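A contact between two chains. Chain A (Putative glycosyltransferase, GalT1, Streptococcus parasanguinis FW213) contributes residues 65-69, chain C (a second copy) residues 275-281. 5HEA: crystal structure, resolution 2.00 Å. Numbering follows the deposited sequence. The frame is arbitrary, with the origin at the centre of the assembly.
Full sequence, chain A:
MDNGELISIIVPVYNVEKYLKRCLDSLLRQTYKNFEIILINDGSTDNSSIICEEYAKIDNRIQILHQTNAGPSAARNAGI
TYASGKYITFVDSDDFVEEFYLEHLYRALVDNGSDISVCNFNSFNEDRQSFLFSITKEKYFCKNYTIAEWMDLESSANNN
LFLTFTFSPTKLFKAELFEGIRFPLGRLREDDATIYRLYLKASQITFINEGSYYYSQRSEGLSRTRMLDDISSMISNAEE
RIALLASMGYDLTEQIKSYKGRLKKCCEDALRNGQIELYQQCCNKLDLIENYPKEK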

ATOM      1  N   LEU A  65      13.628  24.926 -12.780  1.00 25.73           N
ATOM      2  CA  LEU A  65      12.825  23.744 -13.052  1.00 27.77           C
ATOM      3  C   LEU A  65      12.104  23.388 -11.762  1.00 25.47           C
ATOM      4  O   LEU A  65      12.738  23.064 -10.758  1.00 28.16           O
ATOM      5  CB  LEU A  65      13.702  22.551 -13.462  1.00 28.30           C
ATOM      6  CG  LEU A  65      14.505  22.530 -14.766  1.00 44.70           C
ATOM      7  CD1 LEU A  65      15.214  21.176 -14.914  1.00 36.32           C
ATOM      8  CD2 LEU A  65      13.620  22.804 -15.978  1.00 51.14           C
ATOM      9  N   HIS A  66      10.785  23.460 -11.781  1.00 26.72           N
ATOM     10  CA  HIS A  66       9.981  22.950 -10.687  1.00 26.06           C
ATOM     11  C   HIS A  66       9.626  21.503 -11.005  1.00 28.09           C
ATOM     12  O   HIS A  66       9.207  21.200 -12.110  1.00 27.33           O
ATOM     13  CB  HIS A  66       8.695  23.762 -10.567  1.00 26.66           C
ATOM     14  CG  HIS A  66       8.915  25.207 -10.251  1.00 24.41           C
ATOM     15  ND1 HIS A  66       9.514  25.631  -9.084  1.00 24.13           N
ATOM     16  CD2 HIS A  66       8.583  26.330 -10.931  1.00 26.84           C
ATOM     17  CE1 HIS A  66       9.558  26.950  -9.066  1.00 30.41           C
ATOM     18  NE2 HIS A  66       8.994  27.400 -10.174  1.00 32.81           N
ATOM     19  N   GLN A  67       9.794  20.599 -10.052  1.00 25.48           N
ATOM     20  CA  GLN A  67       9.363  19.231 -10.289  1.00 28.15           C
ATOM     21  C   GLN A  67       8.727  18.668  -9.045  1.00 28.10           C
ATOM     22  O   GLN A  67       9.031  19.114  -7.936  1.00 22.66           O
ATOM     23  CB  GLN A  67      10.535  18.347 -10.701  1.00 29.78           C
ATOM     24  CG  GLN A  67      11.539  18.103  -9.585  1.00 29.45           C
ATOM     25  CD  GLN A  67      12.693  17.227 -10.040  1.00 34.01           C
ATOM     26  OE1 GLN A  67      13.029  17.198 -11.219  1.00 33.39           O
ATOM     27  NE2 GLN A  67      13.297  16.503  -9.104  1.00 31.68           N
ATOM     28  N   THR A  68       7.854  17.680  -9.228  1.00 27.53           N
ATOM     29  CA  THR A  68       7.294  16.931  -8.108  1.00 28.97           C
ATOM     30  C   THR A  68       8.444  16.311  -7.328  1.00 27.83           C
ATOM     31  O   THR A  68       9.417  15.851  -7.925  1.00 30.85           O
ATOM     32  CB  THR A  68       6.344  15.807  -8.601  1.00 34.46           C
ATOM     33  OG1 THR A  68       5.272  16.384  -9.358  1.00 33.57           O
ATOM     34  CG2 THR A  68       5.773  15.020  -7.429  1.00 38.50           C
ATOM     35  N   ASN A  69       8.343  16.317  -6.001  1.00 26.53           N
ATOM     36  CA  ASN A  69       9.430  15.826  -5.148  1.00 33.00           C
ATOM     37  C   ASN A  69       9.860  14.395  -5.493  1.00 36.59           C
ATOM     38  O   ASN A  69       9.036  13.477  -5.491  1.00 34.04           O
ATOM     39  CB  ASN A  69       9.041  15.907  -3.668  1.00 31.45           C
ATOM     40  CG  ASN A  69      10.118  15.355  -2.756  1.00 35.60           C
ATOM     41  OD1 ASN A  69       9.975  14.269  -2.194  1.00 40.63           O
ATOM     42  ND2 ASN A  69      11.213  16.097  -2.614  1.00 31.76           N
TER
ATOM     43  N   GLN C 275       2.826  21.329  -5.023  1.00 21.67           N
ATOM     44  CA  GLN C 275       1.881  20.649  -5.905  1.00 26.95           C
ATOM     45  C   GLN C 275       2.164  21.068  -7.344  1.00 25.22           C
ATOM     46  O   GLN C 275       1.450  21.881  -7.928  1.00 22.11           O
ATOM     47  CB  GLN C 275       0.435  20.968  -5.498  1.00 23.01           C
ATOM     48  CG  GLN C 275       0.035  20.313  -4.187  1.00 29.71           C
ATOM     49  CD  GLN C 275      -1.390  20.645  -3.768  1.00 37.54           C
ATOM     50  OE1 GLN C 275      -1.608  21.496  -2.917  1.00 40.15           O
ATOM     51  NE2 GLN C 275      -2.359  19.970  -4.367  1.00 31.59           N
ATOM     52  N   ILE C 276       3.227  20.513  -7.906  1.00 27.76           N
ATOM     53  CA  ILE C 276       3.810  21.081  -9.109  1.00 26.36           C
ATOM     54  C   ILE C 276       2.949  20.946 -10.376  1.00 24.57           C
ATOM     55  O   ILE C 276       2.830  21.900 -11.135  1.00 26.18           O
ATOM     56  CB  ILE C 276       5.236  20.547  -9.343  1.00 28.03           C
ATOM     57  CG1 ILE C 276       6.103  20.861  -8.123  1.00 26.93           C
ATOM     58  CG2 ILE C 276       5.843  21.195 -10.582  1.00 27.06           C
ATOM     59  CD1 ILE C 276       6.171  22.362  -7.781  1.00 26.90           C
ATOM     60  N   GLU C 277       2.350  19.782 -10.615  1.00 25.65           N
ATOM     61  CA  GLU C 277       1.520  19.648 -11.816  1.00 32.08           C
ATOM     62  C   GLU C 277       0.276  20.545 -11.748  1.00 31.77           C
ATOM     63  O   GLU C 277      -0.154  21.130 -12.744  1.00 28.98           O
ATOM     64  CB  GLU C 277       1.109  18.199 -12.086  1.00 39.02           C
ATOM     65  CG  GLU C 277       0.469  18.077 -13.464  1.00 53.85           C
ATOM     66  CD  GLU C 277      -0.023  16.686 -13.791  1.00 59.00           C
ATOM     67  OE1 GLU C 277       0.267  16.214 -14.906  1.00 53.49           O
ATOM     68  OE2 GLU C 277      -0.716  16.075 -12.952  1.00 63.78           O
ATOM     69  N   LEU C 278      -0.299  20.653 -10.559  1.00 26.33           N
ATOM     70  CA  LEU C 278      -1.409  21.570 -10.342  1.00 23.81           C
ATOM     71  C   LEU C 278      -0.950  22.992 -10.632  1.00 25.20           C
ATOM     72  O   LEU C 278      -1.642  23.759 -11.307  1.00 23.13           O
ATOM     73  CB  LEU C 278      -1.864  21.462  -8.895  1.00 28.33           C
ATOM     74  CG  LEU C 278      -3.320  21.679  -8.521  1.00 35.81           C
ATOM     75  CD1 LEU C 278      -3.345  22.362  -7.188  1.00 32.71           C
ATOM     76  CD2 LEU C 278      -4.100  22.452  -9.567  1.00 37.40           C
ATOM     77  N   TYR C 279       0.228  23.350 -10.128  1.00 24.26           N
ATOM     78  CA  TYR C 279       0.752  24.688 -10.369  1.00 23.16           C
ATOM     79  C   TYR C 279       0.868  24.999 -11.869  1.00 24.31           C
ATOM     80  O   TYR C 279       0.436  26.058 -12.336  1.00 24.15           O
ATOM     81  CB  TYR C 279       2.094  24.873  -9.638  1.00 28.58           C
ATOM     82  CG  TYR C 279       3.125  25.663 -10.409  1.00 32.36           C
ATOM     83  CD1 TYR C 279       4.088  25.015 -11.169  1.00 37.75           C
ATOM     84  CD2 TYR C 279       3.141  27.053 -10.370  1.00 38.82           C
ATOM     85  CE1 TYR C 279       5.038  25.727 -11.879  1.00 37.56           C
ATOM     86  CE2 TYR C 279       4.093  27.773 -11.081  1.00 33.62           C
ATOM     87  CZ  TYR C 279       5.032  27.099 -11.827  1.00 37.51           C
ATOM     88  OH  TYR C 279       5.982  27.796 -12.536  1.00 53.63           O
ATOM     89  N   GLN C 280       1.421  24.061 -12.624  1.00 22.90           N
ATOM     90  CA  GLN C 280       1.623  24.259 -14.065  1.00 25.01           C
ATOM     91  C   GLN C 280       0.300  24.444 -14.778  1.00 22.06           C
ATOM     92  O   GLN C 280       0.156  25.334 -15.625  1.00 24.49           O
ATOM     93  CB  GLN C 280       2.321  23.053 -14.689  1.00 26.47           C
ATOM     94  CG  GLN C 280       3.747  22.843 -14.268  1.00 43.12           C
ATOM     95  CD  GLN C 280       4.360  21.648 -14.971  1.00 56.28           C
ATOM     96  OE1 GLN C 280       3.709  21.003 -15.795  1.00 65.41           O
ATOM     97  NE2 GLN C 280       5.613  21.345 -14.653  1.00 54.31           N
ATOM     98  N   GLN C 281      -0.661  23.588 -14.442  1.00 26.19           N
ATOM     99  CA  GLN C 281      -1.980  23.659 -15.061  1.00 26.79           C
ATOM    100  C   GLN C 281      -2.647  25.001 -14.785  1.00 23.59           C
ATOM    101  O   GLN C 281      -3.133  25.650 -15.704  1.00 21.20           O
ATOM    102  CB  GLN C 281      -2.876  22.497 -14.592  1.00 24.77           C
ATOM    103  CG  GLN C 281      -2.456  21.118 -15.150  1.00 35.94           C
ATOM    104  CD  GLN C 281      -2.744  20.969 -16.647  1.00 56.03           C
ATOM    105  OE1 GLN C 281      -3.773  21.446 -17.151  1.00 54.32           O
ATOM    106  NE2 GLN C 281      -1.834  20.302 -17.362  1.00 63.38           N
TER
HETATM  107  O   HOH W   1       3.238  17.452  -7.457  1.00 45.35           O

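The end of a strand in chain A, with the loop that follows, lies against the first turn of a helix in chain C. The backbones come nearest at T68(A) and I276(C), whose CA atoms are 5.5 Å apart. No direct hydrogen bond crosses, so the fit is chiefly one of shape.

I276(C) is central. With chi1 and chi2 both m, it spreads its branches along the chain A backbone: CG2 lies 3.8 Å from H66(A) CB, while CG1 sits 3.4 Å from the carbonyl O of Q67(A). A branched aliphatic side chain suits this place because it fills space without needing a polar partner.

One helical turn on, Y279(C) also points toward chain A. Its chi1 of 141° lies between wells, and its OH reaches to 3.4 Å from H66(A) CD2. The two rings, with planes at 80° and centroids 5.2 Å apart, meet obliquely. H66(A), chi1 m, offers carbon to this contact while both its ring nitrogens are hydrogen-bonded elsewhere in the structure.

The CA-to-CB bond of Q67(A), chi1 p, points away from chain C, and the residue contributes backbone instead. A water lies 3.0 Å from T68(A) OG1 and accepts a hydrogen bond from I276(C) N at 3.1 Å. It thus serves an amide in the helix's first turn, and a small hydroxyl suits the bridge.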